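Local coordinates for uncharacterized protein (Mycobacterium tuberculosis, PDB 6Y56) that is a nucleotidyltransferase toxin of a toxin-antitoxin system that probably inhibits growth of the bacterium by inactivating tRNA acceptor stems, at residues T38-T52 / D68-V82. Numbering follows the deposited sequence.
Sequences TVQFGDNRLVFKGGT and DLDFSAPDDEVVLEV
V47 and S72 form an antiparallel hydrogen-bonded pair, V47 N reaching S72 O at 3.0 Å and S72 N returning to V47 O at 2.8 Å; the N-to-C directions of strands 47-49 and 68-72 make 136°. F48 and F71 follow as a non-hydrogen-bonded pair. K49 N still donates to D70 O, but a water stands in for the return bond, linking K49 O to D70 N; another water links T52 N with D70 OD2. F48 and F71 share one face, their ring planes at 33°; F48 CE1 also touches L69 CD2 (3.9 Å). L46, its CG anti to the backbone N (chi1 -174°), sends CD1 to F71 CB (3.7 Å) and CD2 to V82 CG2, while CD2 also sits over the centre of the F41 ring. G50 and G51, leading into the helix after strand 47-49, and the D68 and D70 carboxylates are consistent with the glycine motif and paired acidic residues of the nucleotidyltransferase fold, which in relatives usually bind metal; here D70 OD2 takes a 2.6 Å bond from water. On the face opposite F48 and F71, K49 lies along D70 and S72, CE 3.7 Å from F71 O, and its NZ forms a salt bridge with E169. Farther along, the extended R45 chain lays its guanidinium on V78 CG2, with Q40 CB against the other face. E81 OE1 meets R45 NH2 at the guanidinium edge through its syn lone pair (3.2 Å), a salt bridge with the two planes perpendicular.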
loop_
_atom_site.group_PDB
_atom_site.type_symbol
_atom_site.label_atom_id
_atom_site.label_comp_id
_atom_site.label_asym_id
_atom_site.label_seq_id
_atom_site.Cartn_x
_atom_site.Cartn_y
_atom_site.Cartn_z
ATOM N N THR A 38 -20.294 6.223 3.138
ATOM C CA THR A 38 -20.703 7.274 2.215
ATOM C C THR A 38 -20.415 6.961 0.753
ATOM O O THR A 38 -21.209 7.332 -0.115
ATOM C CB THR A 38 -19.997 8.591 2.592
ATOM O OG1 THR A 38 -20.076 8.819 4.008
ATOM C CG2 THR A 38 -20.611 9.760 1.853
ATOM N N VAL A 39 -19.299 6.300 0.453
ATOM C CA VAL A 39 -18.831 6.110 -0.916
ATOM C C VAL A 39 -18.932 4.636 -1.283
ATOM O O VAL A 39 -18.638 3.760 -0.462
ATOM C CB VAL A 39 -17.374 6.601 -1.046
ATOM C CG1 VAL A 39 -16.816 6.304 -2.428
ATOM C CG2 VAL A 39 -17.287 8.077 -0.751
ATOM N N GLN A 40 -19.317 4.361 -2.529
ATOM C CA GLN A 40 -19.383 2.981 -3.004
ATOM C C GLN A 40 -17.980 2.492 -3.353
ATOM O O GLN A 40 -17.313 3.076 -4.212
ATOM C CB GLN A 40 -20.298 2.897 -4.225
ATOM C CG GLN A 40 -20.453 1.485 -4.786
ATOM C CD GLN A 40 -21.115 0.534 -3.800
ATOM O OE1 GLN A 40 -22.279 0.711 -3.440
ATOM N NE2 GLN A 40 -20.374 -0.476 -3.353
ATOM N N PHE A 41 -17.523 1.439 -2.685
ATOM C CA PHE A 41 -16.285 0.770 -3.060
ATOM C C PHE A 41 -16.600 -0.358 -4.037
ATOM O O PHE A 41 -17.746 -0.782 -4.179
ATOM C CB PHE A 41 -15.602 0.161 -1.832
ATOM C CG PHE A 41 -14.886 1.146 -0.945
ATOM C CD1 PHE A 41 -15.597 2.002 -0.110
ATOM C CD2 PHE A 41 -13.493 1.174 -0.898
ATOM C CE1 PHE A 41 -14.931 2.901 0.723
ATOM C CE2 PHE A 41 -12.828 2.059 -0.079
ATOM C CZ PHE A 41 -13.550 2.921 0.744
ATOM N N GLY A 42 -15.580 -0.850 -4.718
ATOM C CA GLY A 42 -15.774 -2.022 -5.551
ATOM C C GLY A 42 -14.811 -2.046 -6.716
ATOM O O GLY A 42 -14.163 -1.055 -7.047
ATOM N N ASP A 43 -14.735 -3.221 -7.343
ATOM C CA ASP A 43 -13.902 -3.425 -8.520
ATOM C C ASP A 43 -14.183 -2.352 -9.566
ATOM O O ASP A 43 -15.339 -2.014 -9.847
ATOM C CB ASP A 43 -14.198 -4.806 -9.122
ATOM C CG ASP A 43 -13.702 -5.944 -8.253
ATOM O OD1 ASP A 43 -12.628 -5.804 -7.639
ATOM O OD2 ASP A 43 -14.387 -6.986 -8.187
ATOM N N ASN A 44 -13.113 -1.810 -10.138
ATOM C CA ASN A 44 -13.185 -0.783 -11.176
ATOM C C ASN A 44 -13.843 0.498 -10.694
ATOM O O ASN A 44 -14.287 1.309 -11.504
ATOM C CB ASN A 44 -13.847 -1.301 -12.456
ATOM C CG ASN A 44 -13.155 -2.521 -12.994
ATOM O OD1 ASN A 44 -11.972 -2.476 -13.330
ATOM N ND2 ASN A 44 -13.874 -3.629 -13.055
ATOM N N ARG A 45 -13.918 0.703 -9.385
ATOM C CA ARG A 45 -14.448 1.944 -8.842
ATOM C C ARG A 45 -13.542 2.493 -7.743
ATOM O O ARG A 45 -12.985 3.588 -7.879
ATOM C CB ARG A 45 -15.879 1.765 -8.331
ATOM C CG ARG A 45 -16.499 3.099 -7.969
ATOM C CD ARG A 45 -17.936 3.016 -7.503
ATOM N NE ARG A 45 -18.604 4.316 -7.644
ATOM C CZ ARG A 45 -18.421 5.364 -6.839
ATOM N NH1 ARG A 45 -17.590 5.305 -5.802
ATOM N NH2 ARG A 45 -19.081 6.490 -7.076
ATOM N N LEU A 46 -13.389 1.746 -6.652
ATOM C CA LEU A 46 -12.558 2.198 -5.537
ATOM C C LEU A 46 -12.140 0.962 -4.751
ATOM O O LEU A 46 -12.993 0.284 -4.163
ATOM C CB LEU A 46 -13.341 3.164 -4.661
ATOM C CG LEU A 46 -12.551 3.819 -3.536
ATOM C CD1 LEU A 46 -11.452 4.743 -4.072
ATOM C CD2 LEU A 46 -13.502 4.572 -2.614
ATOM N N VAL A 47 -10.848 0.652 -4.760
ATOM C CA VAL A 47 -10.312 -0.511 -4.061
ATOM C C VAL A 47 -9.172 -0.037 -3.168
ATOM O O VAL A 47 -8.302 0.715 -3.617
ATOM C CB VAL A 47 -9.828 -1.596 -5.049
ATOM C CG1 VAL A 47 -9.206 -2.759 -4.302
ATOM C CG2 VAL A 47 -10.998 -2.098 -5.881
ATOM N N PHE A 48 -9.173 -0.479 -1.910
ATOM C CA PHE A 48 -8.124 -0.152 -0.948
ATOM C C PHE A 48 -6.905 -1.027 -1.232
ATOM O O PHE A 48 -7.027 -2.244 -1.392
ATOM C CB PHE A 48 -8.718 -0.445 0.433
ATOM C CG PHE A 48 -7.873 -0.034 1.614
ATOM C CD1 PHE A 48 -6.980 1.029 1.562
ATOM C CD2 PHE A 48 -8.029 -0.718 2.818
ATOM C CE1 PHE A 48 -6.230 1.390 2.683
ATOM C CE2 PHE A 48 -7.296 -0.356 3.934
ATOM C CZ PHE A 48 -6.402 0.693 3.867
ATOM N N LYS A 49 -5.722 -0.424 -1.300
ATOM C CA LYS A 49 -4.525 -1.194 -1.670
ATOM C C LYS A 49 -3.309 -0.696 -0.889
ATOM O O LYS A 49 -3.428 0.028 0.097
ATOM C CB LYS A 49 -4.304 -1.180 -3.188
ATOM C CG LYS A 49 -3.963 0.181 -3.768
ATOM C CD LYS A 49 -3.785 0.058 -5.284
ATOM C CE LYS A 49 -3.239 1.325 -5.890
ATOM N NZ LYS A 49 -1.793 1.137 -6.150
ATOM N N GLY A 50 -2.129 -1.150 -1.307
ATOM C CA GLY A 50 -0.888 -0.681 -0.728
ATOM C C GLY A 50 -0.591 -1.252 0.646
ATOM O O GLY A 50 -1.314 -2.077 1.206
ATOM N N GLY A 51 0.515 -0.759 1.206
ATOM C CA GLY A 51 0.990 -1.262 2.486
ATOM C C GLY A 51 0.013 -1.055 3.623
ATOM O O GLY A 51 -0.010 -1.838 4.567
ATOM N N THR A 52 -0.808 -0.010 3.560
ATOM C CA THR A 52 -1.749 0.186 4.651
ATOM C C THR A 52 -2.916 -0.786 4.579
ATOM O O THR A 52 -3.435 -1.185 5.625
ATOM C CB THR A 52 -2.193 1.643 4.719
ATOM O OG1 THR A 52 -1.010 2.453 4.732
ATOM C CG2 THR A 52 -3.013 1.927 5.992
ATOM N N ASP A 68 0.397 5.952 4.729
ATOM C CA ASP A 68 -0.293 6.378 3.531
ATOM C C ASP A 68 -1.609 5.633 3.386
ATOM O O ASP A 68 -1.844 4.590 3.998
ATOM C CB ASP A 68 0.584 6.258 2.274
ATOM C CG ASP A 68 1.264 4.898 2.121
ATOM O OD1 ASP A 68 1.251 4.063 3.058
ATOM O OD2 ASP A 68 1.840 4.671 1.028
ATOM N N LEU A 69 -2.510 6.224 2.637
ATOM C CA LEU A 69 -3.716 5.546 2.210
ATOM C C LEU A 69 -3.683 5.529 0.695
ATOM O O LEU A 69 -3.583 6.587 0.068
ATOM C CB LEU A 69 -4.951 6.279 2.723
ATOM C CG LEU A 69 -5.193 6.131 4.231
ATOM C CD1 LEU A 69 -6.349 7.006 4.666
ATOM C CD2 LEU A 69 -5.465 4.677 4.619
ATOM N N ASP A 70 -3.699 4.339 0.112
ATOM C CA ASP A 70 -3.612 4.176 -1.330
ATOM C C ASP A 70 -4.876 3.488 -1.807
ATOM O O ASP A 70 -5.328 2.513 -1.199
ATOM C CB ASP A 70 -2.439 3.277 -1.705
ATOM C CG ASP A 70 -1.093 3.893 -1.380
ATOM O OD1 ASP A 70 -0.907 5.099 -1.638
ATOM O OD2 ASP A 70 -0.204 3.161 -0.890
ATOM N N PHE A 71 -5.436 3.988 -2.901
ATOM C CA PHE A 71 -6.613 3.403 -3.506
ATOM C C PHE A 71 -6.387 3.277 -4.997
ATOM O O PHE A 71 -5.657 4.070 -5.603
ATOM C CB PHE A 71 -7.862 4.265 -3.295
ATOM C CG PHE A 71 -8.177 4.528 -1.864
ATOM C CD1 PHE A 71 -8.936 3.628 -1.135
ATOM C CD2 PHE A 71 -7.714 5.674 -1.233
ATOM C CE1 PHE A 71 -9.230 3.859 0.205
ATOM C CE2 PHE A 71 -8.003 5.912 0.106
ATOM C CZ PHE A 71 -8.751 5.004 0.830
ATOM N N SER A 72 -7.033 2.278 -5.591
ATOM C CA SER A 72 -7.198 2.242 -7.033
ATOM C C SER A 72 -8.535 2.900 -7.336
ATOM O O SER A 72 -9.568 2.488 -6.791
ATOM C CB SER A 72 -7.187 0.810 -7.553
ATOM O OG SER A 72 -7.543 0.787 -8.926
ATOM N N ALA A 73 -8.512 3.933 -8.171
ATOM C CA ALA A 73 -9.725 4.672 -8.523
ATOM C C ALA A 73 -9.555 5.199 -9.930
ATOM O O ALA A 73 -9.072 6.317 -10.141
ATOM C CB ALA A 73 -9.979 5.823 -7.549
ATOM N N PRO A 74 -9.965 4.424 -10.941
ATOM C CA PRO A 74 -9.736 4.860 -12.327
ATOM C C PRO A 74 -10.451 6.146 -12.730
ATOM O O PRO A 74 -10.006 6.794 -13.689
ATOM C CB PRO A 74 -10.222 3.662 -13.154
ATOM C CG PRO A 74 -10.061 2.483 -12.235
ATOM C CD PRO A 74 -10.397 3.013 -10.865
ATOM N N ASP A 75 -11.535 6.536 -12.062
ATOM C CA ASP A 75 -12.372 7.647 -12.508
ATOM C C ASP A 75 -12.055 8.886 -11.676
ATOM O O ASP A 75 -12.182 8.865 -10.449
ATOM C CB ASP A 75 -13.847 7.272 -12.361
ATOM C CG ASP A 75 -14.798 8.299 -12.986
ATOM O OD1 ASP A 75 -14.357 9.412 -13.334
ATOM O OD2 ASP A 75 -15.998 7.974 -13.138
ATOM N N ASP A 76 -11.680 9.974 -12.351
ATOM C CA ASP A 76 -11.381 11.224 -11.656
ATOM C C ASP A 76 -12.564 11.711 -10.823
ATOM O O ASP A 76 -12.370 12.362 -9.791
ATOM C CB ASP A 76 -11.008 12.311 -12.670
ATOM C CG ASP A 76 -9.678 12.054 -13.352
ATOM O OD1 ASP A 76 -8.887 11.229 -12.862
ATOM O OD2 ASP A 76 -9.424 12.674 -14.402
ATOM N N GLU A 77 -13.790 11.429 -11.259
ATOM C CA GLU A 77 -14.952 11.867 -10.493
ATOM C C GLU A 77 -15.039 11.166 -9.149
ATOM O O GLU A 77 -15.468 11.771 -8.162
ATOM C CB GLU A 77 -16.222 11.604 -11.279
ATOM C CG GLU A 77 -16.595 12.762 -12.124
ATOM C CD GLU A 77 -17.597 12.370 -13.157
ATOM O OE1 GLU A 77 -18.790 12.204 -12.813
ATOM O OE2 GLU A 77 -17.174 12.183 -14.315
ATOM N N VAL A 78 -14.655 9.887 -9.103
ATOM C CA VAL A 78 -14.655 9.150 -7.843
ATOM C C VAL A 78 -13.584 9.699 -6.909
ATOM O O VAL A 78 -13.810 9.867 -5.709
ATOM C CB VAL A 78 -14.474 7.645 -8.111
ATOM C CG1 VAL A 78 -14.165 6.904 -6.820
ATOM C CG2 VAL A 78 -15.714 7.086 -8.785
ATOM N N VAL A 79 -12.403 10.000 -7.455
ATOM C CA VAL A 79 -11.339 10.612 -6.666
ATOM C C VAL A 79 -11.830 11.898 -6.028
ATOM O O VAL A 79 -11.646 12.130 -4.829
ATOM C CB VAL A 79 -10.099 10.853 -7.545
ATOM C CG1 VAL A 79 -9.025 11.600 -6.771
ATOM C CG2 VAL A 79 -9.561 9.531 -8.087
ATOM N N LEU A 80 -12.480 12.753 -6.819
ATOM C CA LEU A 80 -12.938 14.024 -6.273
ATOM C C LEU A 80 -13.995 13.812 -5.195
ATOM O O LEU A 80 -13.975 14.491 -4.163
ATOM C CB LEU A 80 -13.469 14.920 -7.389
ATOM C CG LEU A 80 -13.884 16.329 -6.936
ATOM C CD1 LEU A 80 -12.691 17.103 -6.409
ATOM C CD2 LEU A 80 -14.540 17.082 -8.079
ATOM N N GLU A 81 -14.914 12.870 -5.407
ATOM C CA GLU A 81 -15.927 12.576 -4.396
ATOM C C GLU A 81 -15.276 12.199 -3.068
ATOM O O GLU A 81 -15.640 12.728 -2.009
ATOM C CB GLU A 81 -16.837 11.459 -4.911
ATOM C CG GLU A 81 -17.870 10.953 -3.915
ATOM C CD GLU A 81 -18.562 9.684 -4.395
ATOM O OE1 GLU A 81 -18.163 9.136 -5.443
ATOM O OE2 GLU A 81 -19.507 9.229 -3.719
ATOM N N VAL A 82 -14.272 11.317 -3.117
ATOM C CA VAL A 82 -13.574 10.897 -1.904
ATOM C C VAL A 82 -12.860 12.068 -1.256
ATOM O O VAL A 82 -12.944 12.262 -0.041
ATOM C CB VAL A 82 -12.600 9.751 -2.219
ATOM C CG1 VAL A 82 -11.751 9.430 -0.986
ATOM C CG2 VAL A 82 -13.372 8.537 -2.681
HETATM O O HOH W 1 -20.301 6.471 -4.175
HETATM O O HOH W 2 -13.093 5.069 -10.212
HETATM O O HOH W 3 -3.131 2.154 1.676
HETATM O O HOH W 4 -0.059 1.281 -3.460
HETATM O O HOH W 5 -0.422 2.162 1.519
#